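Local coordinates for hypothetical protein SA2161 (Staphylococcus aureus, PDB 1Y7R) that is of unknown function but is probably a GNAT-family acetyltransferase that moves an acetyl group from acetyl-coenzyme A to an unidentified acceptor, at residues 89-92 with 93-97; 16-20 with 21-25; 81-84 with 85-89. The protein carries 4 engineered substitutions. One frame throughout, in Å; residues are numbered along the deposited sequence.

All three contacts are local. Contacts 1 and 3 lie on helix 80-95, have centres 12 Å apart and share Met89. Contact 2 is at the end of helix 11-20, and its centre is 27 Å from that of contact 1. Side chains of all three touch strand 63-71. Contact 1 is a surface contact at the C-terminal part of its helix, with like-charged lysines and a second subunit nearby. Contact 3 is partly buried. Its isoleucines pack on the sheet, and its first residues bind phosphate through N-H groups and a hydroxyl. Contact 2 is also partly buried, but it is a helix cap. There backbone bonds turn the chain, and an arginine is held from several sides.

Contact 1. Residues 89-92 with 93-97; sequences MKYI and KNVSV
Tyr91 and Val95 pack one turn apart in the C-terminal part of helix 80-95. The two side chains cross at a slant, and CG2 of Val95 approaches the Tyr91 ring obliquely. CE1 of Tyr91 is 4.0 Å from CG2 of Val95, and CE2 of Tyr91 is 4.1 Å from CG1 of Val95. With its CG anti to the backbone N (chi1 168°), the Tyr91 ring leans towards the C-terminal end of the helix and Val95. Phe40 stacks on the same ring. Ser96 N approaches Ile92 O almost straight down the C=O bond at 2.7 Å. Val95 N donates to Ile92 O at 3.0 Å, from above the carbonyl plane. The bonds of Asn94 N to the carbonyl oxygens of Lys90 and Tyr91 are weak, whereas Lys93 N keeps a helical bond of 2.9 Å to Met89 O. This helix is the crossover of a beta-alpha-beta unit between the parallel strands 63-71 and 101-107, part of the GNAT fold. Ile92 and Met89, a selenomethionine, touch Ile66 on the first of those strands. CG2 of Ile92 touches CB of Ser96 at 4.0 Å, and Tyr133 of the second subunit packs on both residues. Lys33 of that subunit donates a hydrogen bond to Val95 O. On the exposed side, Lys90 and Lys93 run side by side. NZ of Lys90 is 3.8 Å from NZ of Lys93, probably unfavourable for like charges.

Contact 2. Residues 16-20 with 21-25; sequences ALRIN and AGMSP
Arg18 and Met23 cross at about a right angle over a Schellman motif that ends helix 11-20. Met23 is selenomethionine. The CE methyl of Met23 sits over the centre of one face of the Arg18 guanidinium, 3.5 Å from CZ of Arg18. The Met23 chain is bent at its last torsion (chi3 61°), which brings the methyl back over the group. A second partner lies at the guanidinium edge. NH1 of Arg18 donates to Ser24 O at 2.9 Å, nearly straight at 168° and in the guanidinium plane. NH2 of Arg18 makes a salt bridge with Asp68 of strand 63-71. The two bonds and the methyl probably fix the rotation of the flat group and tie the loop to the sheet. The backbone makes the turn itself. Gly22 has positive phi (79°). Met23 N bonds to Arg18 O at 3.0 Å, and Gly22 N bonds to Ile19 O, also at 3.0 Å, from above its carbonyl plane. Ala21 N makes an i to i+4 helical bond to Leu17 O at 2.8 Å. Ala21, Leu17 and Met23 all touch Ala70 of strand 63-71. Beyond the turn, Pro25 comes back against Ile19. The two side chains cross at a slant, with CB of Pro25 4.1 Å from CG1 of Ile19. Asn20 folds back along the helix. ND2 of Asn20 donates to Ala16 O at 2.9 Å, and N of Asn20 reaches that oxygen from the other face of the carbonyl plane.

Contact 3. Residues 81-84 with 85-89; sequences GSLI and MEHIM. With PO4 (phosphate ion), chain C; PO4 (phosphate ion), chain D.
Ser82 bonds both ways. O of Ser82 accepts from Glu86 N at 2.8 Å, while its own N-H and hydroxyl hold the phosphate of chain C. OG of Ser82 donates to O2 of that ion at 2.8 Å, and N of Ser82 to its O3 at 3.1 Å. N of Gly81 donates to O2 of the phosphate of chain D at 3.2 Å, and the bare CA lets that ion sit close. Gly77 N also binds phosphate. One turn further, N of Met85, a selenomethionine, bonds to Gly81 O at 3.0 Å. Leu83 O lies at the edge of the His87 ring, in its plane, 3.1 Å from CD2 of His87. On the other side of CG, ND1 of His87 is hydrogen-bonded to Tyr6 OH, so the ring is probably kept from turning. Ile84 and Ile88 run side by side, with CG2 of Ile84 3.9 Å from CD1 of Ile88. They seat the helix on strands 40-46 and 63-71. The ions probably come from the crystallisation liquor. Their place at the N-terminal end of helix 80-95, where N-H groups and the helix dipole would attract anions, is consistent with the coenzyme A pyrophosphate site of GNAT enzymes.

Contact 1. Residues 89-92 with 93-97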
HETATM    1  N   MSE A  89      -6.090  -8.039  11.199  1.00  6.19           N
HETATM    2  CA  MSE A  89      -6.508  -9.221  10.414  1.00  7.06           C
HETATM    3  C   MSE A  89      -8.010  -9.455  10.511  1.00  7.37           C
HETATM    4  O   MSE A  89      -8.632  -9.935   9.544  1.00  7.80           O
HETATM    5  CB  MSE A  89      -5.724 -10.475  10.818  1.00  7.13           C
HETATM    6  CG  MSE A  89      -4.245 -10.443  10.439  1.00 11.93           C
HETATM    7 SE   MSE A  89      -3.886  -9.905   8.553  1.00 23.54          SE
HETATM    8  CE  MSE A  89      -3.743  -8.078   8.757  1.00 24.84           C
ATOM      9  N   LYS A  90      -8.587  -9.130  11.668  1.00  7.15           N
ATOM     10  CA  LYS A  90     -10.045  -9.054  11.817  1.00  8.50           C
ATOM     11  C   LYS A  90     -10.754  -8.058  10.875  1.00  7.64           C
ATOM     12  O   LYS A  90     -11.772  -8.402  10.243  1.00  7.79           O
ATOM     13  CB  LYS A  90     -10.396  -8.817  13.288  1.00  9.05           C
ATOM     14  CG  LYS A  90     -11.887  -8.781  13.549  1.00 11.75           C
ATOM     15  CD  LYS A  90     -12.171  -8.840  15.045  1.00 18.71           C
ATOM     16  CE  LYS A  90     -12.679 -10.225  15.398  1.00 20.96           C
ATOM     17  NZ  LYS A  90     -12.091 -11.264  14.489  1.00 24.52           N
ATOM     18  N   TYR A  91     -10.220  -6.842  10.774  1.00  7.29           N
ATOM     19  CA  TYR A  91     -10.736  -5.843   9.833  1.00  8.10           C
ATOM     20  C   TYR A  91     -10.664  -6.370   8.395  1.00  8.42           C
ATOM     21  O   TYR A  91     -11.647  -6.352   7.655  1.00  8.13           O
ATOM     22  CB  TYR A  91      -9.978  -4.514   9.969  1.00  8.34           C
ATOM     23  CG  TYR A  91     -10.319  -3.636   8.807  1.00  8.02           C
ATOM     24  CD1 TYR A  91      -9.473  -3.554   7.712  1.00  9.02           C
ATOM     25  CD2 TYR A  91     -11.557  -3.001   8.744  1.00 10.14           C
ATOM     26  CE1 TYR A  91      -9.820  -2.794   6.590  1.00  9.83           C
ATOM     27  CE2 TYR A  91     -11.899  -2.224   7.641  1.00 10.60           C
ATOM     28  CZ  TYR A  91     -11.036  -2.146   6.573  1.00 11.73           C
ATOM     29  OH  TYR A  91     -11.367  -1.386   5.465  1.00 15.14           O
ATOM     30  N   ILE A  92      -9.499  -6.876   8.005  1.00  7.57           N
ATOM     31  CA  ILE A  92      -9.317  -7.305   6.607  1.00  8.67           C
ATOM     32  C   ILE A  92     -10.211  -8.517   6.281  1.00  8.95           C
ATOM     33  O   ILE A  92     -10.822  -8.556   5.212  1.00  9.55           O
ATOM     34  CB  ILE A  92      -7.842  -7.583   6.293  1.00  8.75           C
ATOM     35  CG1 ILE A  92      -7.031  -6.278   6.430  1.00  7.51           C
ATOM     36  CG2 ILE A  92      -7.709  -8.156   4.865  1.00  9.58           C
ATOM     37  CD1 ILE A  92      -5.492  -6.466   6.337  1.00 10.63           C
ATOM     38  N   LYS A  93     -10.355  -9.444   7.233  1.00  9.93           N
ATOM     39  CA  LYS A  93     -11.221 -10.621   7.031  1.00 10.93           C
ATOM     40  C   LYS A  93     -12.660 -10.219   6.723  1.00 11.46           C
ATOM     41  O   LYS A  93     -13.340 -10.907   5.945  1.00 11.87           O
ATOM     42  CB  LYS A  93     -11.161 -11.559   8.254  1.00 12.47           C
ATOM     43  CG  LYS A  93     -12.182 -12.730   8.252  1.00 16.11           C
ATOM     44  CD  LYS A  93     -12.714 -13.038   9.663  1.00 20.24           C
ATOM     45  CE  LYS A  93     -13.325 -11.776  10.335  1.00 23.38           C
ATOM     46  NZ  LYS A  93     -14.259 -12.061  11.472  1.00 26.27           N
ATOM     47  N   ASN A  94     -13.133  -9.129   7.310  1.00 12.29           N
ATOM     48  CA  ASN A  94     -14.522  -8.736   7.130  1.00 14.54           C
ATOM     49  C   ASN A  94     -14.760  -7.984   5.809  1.00 13.97           C
ATOM     50  O   ASN A  94     -15.905  -7.770   5.418  1.00 14.27           O
ATOM     51  CB  ASN A  94     -15.057  -7.920   8.319  1.00 17.40           C
ATOM     52  CG  ASN A  94     -15.426  -8.782   9.554  1.00 22.40           C
ATOM     53  OD1 ASN A  94     -14.545  -9.272  10.299  1.00 27.45           O
ATOM     54  ND2 ASN A  94     -16.739  -8.919   9.810  1.00 26.41           N
ATOM     55  N   VAL A  95     -13.683  -7.594   5.134  1.00 12.01           N
ATOM     56  CA  VAL A  95     -13.778  -6.867   3.845  1.00 12.08           C
ATOM     57  C   VAL A  95     -13.175  -7.619   2.636  1.00 11.93           C
ATOM     58  O   VAL A  95     -13.523  -7.352   1.478  1.00 12.28           O
ATOM     59  CB  VAL A  95     -13.205  -5.426   3.957  1.00 12.01           C
ATOM     60  CG1 VAL A  95     -13.900  -4.657   5.081  1.00 13.79           C
ATOM     61  CG2 VAL A  95     -11.694  -5.440   4.184  1.00 13.11           C
ATOM     62  N   SER A  96     -12.287  -8.566   2.909  1.00 11.36           N
ATOM     63  CA  SER A  96     -11.572  -9.304   1.865  1.00 12.26           C
ATOM     64  C   SER A  96     -12.468 -10.345   1.170  1.00 10.40           C
ATOM     65  O   SER A  96     -13.394 -10.858   1.763  1.00 10.60           O
ATOM     66  CB  SER A  96     -10.376  -9.991   2.496  1.00 12.15           C
ATOM     67  OG  SER A  96      -9.302 -10.021   1.597  1.00 20.84           O
ATOM     68  N   VAL A  97     -12.183 -10.617  -0.101  1.00  8.40           N
ATOM     69  CA  VAL A  97     -12.838 -11.669  -0.870  1.00  7.79           C
ATOM     70  C   VAL A  97     -11.760 -12.526  -1.563  1.00  7.68           C
ATOM     71  O   VAL A  97     -10.567 -12.180  -1.553  1.00  7.19           O
ATOM     72  CB  VAL A  97     -13.812 -11.112  -1.921  1.00  8.07           C
ATOM     73  CG1 VAL A  97     -14.982 -10.422  -1.242  1.00  8.95           C
ATOM     74  CG2 VAL A  97     -13.123 -10.156  -2.901  1.00  8.63           C
TER

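Contact 2. Residues 16-20 with 21-25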
ATOM      1  N   ALA A  16       4.971  10.639  18.043  1.00  5.10           N
ATOM      2  CA  ALA A  16       5.708  10.190  19.220  1.00  6.57           C
ATOM      3  C   ALA A  16       5.870   8.684  19.244  1.00  5.82           C
ATOM      4  O   ALA A  16       6.940   8.155  19.610  1.00  5.89           O
ATOM      5  CB  ALA A  16       5.028  10.653  20.505  1.00  5.69           C
ATOM      6  N   LEU A  17       4.824   7.990  18.828  1.00  6.57           N
ATOM      7  CA  LEU A  17       4.893   6.540  18.794  1.00  7.18           C
ATOM      8  C   LEU A  17       5.879   6.050  17.748  1.00  7.16           C
ATOM      9  O   LEU A  17       6.688   5.161  18.036  1.00  6.90           O
ATOM     10  CB  LEU A  17       3.513   5.926  18.633  1.00  7.73           C
ATOM     11  CG  LEU A  17       3.483   4.411  18.555  1.00  9.26           C
ATOM     12  CD1 LEU A  17       4.105   3.773  19.814  1.00 10.68           C
ATOM     13  CD2 LEU A  17       2.021   3.982  18.362  1.00  9.24           C
ATOM     14  N   ARG A  18       5.838   6.621  16.545  1.00  7.49           N
ATOM     15  CA  ARG A  18       6.848   6.334  15.520  1.00  8.07           C
ATOM     16  C   ARG A  18       8.278   6.474  16.058  1.00  7.95           C
ATOM     17  O   ARG A  18       9.086   5.569  15.950  1.00  7.53           O
ATOM     18  CB  ARG A  18       6.675   7.295  14.332  1.00  9.47           C
ATOM     19  CG  ARG A  18       5.687   6.840  13.287  1.00 10.76           C
ATOM     20  CD  ARG A  18       6.273   7.232  11.882  1.00 14.52           C
ATOM     21  NE  ARG A  18       5.809   6.347  10.837  1.00 23.07           N
ATOM     22  CZ  ARG A  18       6.548   5.712   9.943  1.00 21.42           C
ATOM     23  NH1 ARG A  18       7.870   5.872   9.850  1.00 16.96           N
ATOM     24  NH2 ARG A  18       5.925   4.928   9.095  1.00 25.07           N
ATOM     25  N   ILE A  19       8.593   7.625  16.637  1.00  7.62           N
ATOM     26  CA  ILE A  19       9.957   7.843  17.134  1.00  7.97           C
ATOM     27  C   ILE A  19      10.350   6.838  18.224  1.00  7.09           C
ATOM     28  O   ILE A  19      11.471   6.242  18.224  1.00  7.50           O
ATOM     29  CB  ILE A  19      10.100   9.307  17.600  1.00  7.25           C
ATOM     30  CG1 ILE A  19      10.164  10.185  16.344  1.00 10.03           C
ATOM     31  CG2 ILE A  19      11.342   9.508  18.493  1.00  9.34           C
ATOM     32  CD1 ILE A  19       9.815  11.631  16.621  1.00 10.41           C
ATOM     33  N   ASN A  20       9.442   6.634  19.152  1.00  6.91           N
ATOM     34  CA  ASN A  20       9.742   5.765  20.277  1.00  6.03           C
ATOM     35  C   ASN A  20       9.630   4.285  19.992  1.00  7.21           C
ATOM     36  O   ASN A  20      10.035   3.470  20.832  1.00  7.26           O
ATOM     37  CB  ASN A  20       8.926   6.176  21.475  1.00  5.87           C
ATOM     38  CG  ASN A  20       9.468   7.432  22.083  1.00  6.11           C
ATOM     39  OD1 ASN A  20      10.485   7.387  22.773  1.00  8.95           O
ATOM     40  ND2 ASN A  20       8.876   8.561  21.756  1.00  5.69           N
ATOM     41  N   ALA A  21       9.120   3.957  18.805  1.00  8.04           N
ATOM     42  CA  ALA A  21       9.212   2.595  18.270  1.00  9.14           C
ATOM     43  C   ALA A  21      10.492   2.385  17.454  1.00 10.87           C
ATOM     44  O   ALA A  21      10.717   1.284  16.952  1.00 11.01           O
ATOM     45  CB  ALA A  21       7.984   2.277  17.411  1.00  8.32           C
ATOM     46  N   GLY A  22      11.334   3.414  17.338  1.00 11.23           N
ATOM     47  CA  GLY A  22      12.593   3.305  16.600  1.00 12.85           C
ATOM     48  C   GLY A  22      12.388   3.409  15.103  1.00 13.96           C
ATOM     49  O   GLY A  22      13.190   2.883  14.329  1.00 14.92           O
HETATM   50  N   MSE A  23      11.306   4.074  14.686  1.00 13.81           N
HETATM   51  CA  MSE A  23      11.034   4.249  13.252  1.00 17.02           C
HETATM   52  C   MSE A  23      11.335   5.659  12.813  1.00 13.69           C
HETATM   53  O   MSE A  23      11.432   6.555  13.645  1.00 12.96           O
HETATM   54  CB  MSE A  23       9.588   3.917  12.934  1.00 16.04           C
HETATM   55  CG  MSE A  23       9.260   2.471  13.247  1.00 19.83           C
HETATM   56 SE   MSE A  23       7.344   2.153  13.373  1.00 32.20          SE
HETATM   57  CE  MSE A  23       6.769   2.627  11.612  1.00 25.32           C
ATOM     58  N   SER A  24      11.453   5.858  11.500  1.00 11.99           N
ATOM     59  CA  SER A  24      11.752   7.197  11.003  1.00 11.63           C
ATOM     60  C   SER A  24      10.606   8.151  11.328  1.00 10.05           C
ATOM     61  O   SER A  24       9.433   7.742  11.336  1.00 10.47           O
ATOM     62  CB  SER A  24      12.016   7.184   9.506  1.00 11.66           C
ATOM     63  OG  SER A  24      10.862   6.746   8.826  1.00 14.24           O
ATOM     64  N   PRO A  25      10.933   9.423  11.606  1.00 10.27           N
ATOM     65  CA  PRO A  25       9.836  10.315  11.988  1.00  9.33           C
ATOM     66  C   PRO A  25       8.951  10.732  10.815  1.00 10.41           C
ATOM     67  O   PRO A  25       9.384  10.691   9.630  1.00 10.87           O
ATOM     68  CB  PRO A  25      10.568  11.556  12.553  1.00  9.34           C
ATOM     69  CG  PRO A  25      11.875  11.556  11.832  1.00 10.03           C
ATOM     70  CD  PRO A  25      12.242  10.098  11.671  1.00 10.86           C
TER

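Contact 3. Residues 81-84 with 85-89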
ATOM      1  N   GLY A  81       2.603  -6.286  19.345  1.00  6.00           N
ATOM      2  CA  GLY A  81       2.585  -6.300  17.861  1.00  5.92           C
ATOM      3  C   GLY A  81       1.549  -7.328  17.399  1.00  4.74           C
ATOM      4  O   GLY A  81       0.777  -7.092  16.449  1.00  5.55           O
ATOM      5  N   SER A  82       1.506  -8.477  18.074  1.00  5.78           N
ATOM      6  CA  SER A  82       0.568  -9.528  17.701  1.00  5.73           C
ATOM      7  C   SER A  82      -0.852  -9.068  17.964  1.00  5.55           C
ATOM      8  O   SER A  82      -1.732  -9.320  17.156  1.00  5.75           O
ATOM      9  CB  SER A  82       0.829 -10.829  18.471  1.00  5.55           C
ATOM     10  OG  SER A  82       1.798 -11.626  17.787  1.00  9.36           O
ATOM     11  N   LEU A  83      -1.068  -8.367  19.078  1.00  5.51           N
ATOM     12  CA  LEU A  83      -2.402  -7.829  19.381  1.00  5.12           C
ATOM     13  C   LEU A  83      -2.913  -6.865  18.282  1.00  4.45           C
ATOM     14  O   LEU A  83      -4.050  -6.992  17.782  1.00  5.61           O
ATOM     15  CB  LEU A  83      -2.386  -7.174  20.776  1.00  4.35           C
ATOM     16  CG  LEU A  83      -3.792  -6.737  21.261  1.00  7.54           C
ATOM     17  CD1 LEU A  83      -4.811  -7.876  21.303  1.00  9.70           C
ATOM     18  CD2 LEU A  83      -3.646  -6.167  22.626  1.00  6.48           C
ATOM     19  N   ILE A  84      -2.043  -5.944  17.879  1.00  3.98           N
ATOM     20  CA  ILE A  84      -2.311  -5.043  16.747  1.00  4.15           C
ATOM     21  C   ILE A  84      -2.687  -5.840  15.481  1.00  3.99           C
ATOM     22  O   ILE A  84      -3.724  -5.599  14.847  1.00  4.67           O
ATOM     23  CB  ILE A  84      -1.104  -4.124  16.529  1.00  3.73           C
ATOM     24  CG1 ILE A  84      -1.064  -3.090  17.665  1.00  5.05           C
ATOM     25  CG2 ILE A  84      -1.172  -3.429  15.155  1.00  5.34           C
ATOM     26  CD1 ILE A  84       0.290  -2.412  17.873  1.00 10.00           C
HETATM   27  N   MSE A  85      -1.868  -6.824  15.155  1.00  4.85           N
HETATM   28  CA  MSE A  85      -2.094  -7.614  13.941  1.00  5.50           C
HETATM   29  C   MSE A  85      -3.395  -8.400  14.026  1.00  5.98           C
HETATM   30  O   MSE A  85      -4.079  -8.514  13.025  1.00  6.37           O
HETATM   31  CB  MSE A  85      -0.912  -8.552  13.670  1.00  6.93           C
HETATM   32  CG  MSE A  85       0.330  -7.894  13.115  1.00  6.56           C
HETATM   33 SE   MSE A  85      -0.030  -6.983  11.368  1.00 17.61          SE
HETATM   34  CE  MSE A  85      -0.356  -8.580  10.279  1.00 10.83           C
ATOM     35  N   GLU A  86      -3.753  -8.939  15.202  1.00  5.85           N
ATOM     36  CA  GLU A  86      -5.014  -9.651  15.339  1.00  7.00           C
ATOM     37  C   GLU A  86      -6.182  -8.729  14.982  1.00  6.60           C
ATOM     38  O   GLU A  86      -7.112  -9.120  14.274  1.00  7.67           O
ATOM     39  CB  GLU A  86      -5.183 -10.206  16.771  1.00  7.56           C
ATOM     40  CG  GLU A  86      -4.272 -11.399  17.076  1.00 11.23           C
ATOM     41  CD  GLU A  86      -4.771 -12.715  16.416  1.00 12.39           C
ATOM     42  OE1 GLU A  86      -5.597 -12.649  15.475  1.00 14.23           O
ATOM     43  OE2 GLU A  86      -4.352 -13.811  16.859  1.00 14.22           O
ATOM     44  N   HIS A  87      -6.138  -7.490  15.455  1.00  5.50           N
ATOM     45  CA  HIS A  87      -7.233  -6.546  15.126  1.00  5.80           C
ATOM     46  C   HIS A  87      -7.227  -6.125  13.651  1.00  5.97           C
ATOM     47  O   HIS A  87      -8.292  -6.076  12.996  1.00  6.48           O
ATOM     48  CB  HIS A  87      -7.196  -5.377  16.100  1.00  6.00           C
ATOM     49  CG  HIS A  87      -7.678  -5.751  17.467  1.00  8.58           C
ATOM     50  ND1 HIS A  87      -9.007  -5.665  17.831  1.00  9.58           N
ATOM     51  CD2 HIS A  87      -7.033  -6.306  18.522  1.00  8.78           C
ATOM     52  CE1 HIS A  87      -9.147  -6.091  19.076  1.00 10.35           C
ATOM     53  NE2 HIS A  87      -7.967  -6.489  19.519  1.00  9.52           N
ATOM     54  N   ILE A  88      -6.032  -5.930  13.095  1.00  5.25           N
ATOM     55  CA  ILE A  88      -5.917  -5.651  11.660  1.00  5.89           C
ATOM     56  C   ILE A  88      -6.447  -6.814  10.815  1.00  5.51           C
ATOM     57  O   ILE A  88      -7.200  -6.606   9.848  1.00  6.89           O
ATOM     58  CB  ILE A  88      -4.455  -5.297  11.294  1.00  5.76           C
ATOM     59  CG1 ILE A  88      -4.121  -3.915  11.833  1.00  5.84           C
ATOM     60  CG2 ILE A  88      -4.214  -5.368   9.792  1.00  5.57           C
ATOM     61  CD1 ILE A  88      -2.686  -3.557  11.609  1.00 11.49           C
HETATM   62  N   MSE A  89      -6.090  -8.039  11.199  1.00  6.19           N
HETATM   63  CA  MSE A  89      -6.508  -9.221  10.414  1.00  7.06           C
HETATM   64  C   MSE A  89      -8.010  -9.455  10.511  1.00  7.37           C
HETATM   65  O   MSE A  89      -8.632  -9.935   9.544  1.00  7.80           O
HETATM   66  CB  MSE A  89      -5.724 -10.475  10.818  1.00  7.13           C
HETATM   67  CG  MSE A  89      -4.245 -10.443  10.439  1.00 11.93           C
HETATM   68 SE   MSE A  89      -3.886  -9.905   8.553  1.00 23.54          SE
HETATM   69  CE  MSE A  89      -3.743  -8.078   8.757  1.00 24.84           C
TER
HETATM   70  P   PO4 C 503       5.007 -10.363  19.379  0.50  2.06           P
HETATM   71  O1  PO4 C 503       5.837  -9.980  18.162  0.50  2.00           O
HETATM   72  O2  PO4 C 503       4.229 -11.633  19.147  0.50  2.00           O
HETATM   73  O3  PO4 C 503       4.059  -9.201  19.602  0.50  2.00           O
HETATM   74  O4  PO4 C 503       5.825 -10.484  20.647  0.50  3.35           O
HETATM   75  P   PO4 D 504       6.470  -6.658  18.785  0.50  9.47           P
HETATM   76  O1  PO4 D 504       6.548  -7.745  17.736  0.50  8.75           O
HETATM   77  O2  PO4 D 504       5.592  -7.100  19.924  0.50  7.81           O
HETATM   78  O3  PO4 D 504       5.813  -5.449  18.139  0.50  5.48           O
HETATM   79  O4  PO4 D 504       7.833  -6.350  19.356  0.50  6.26           O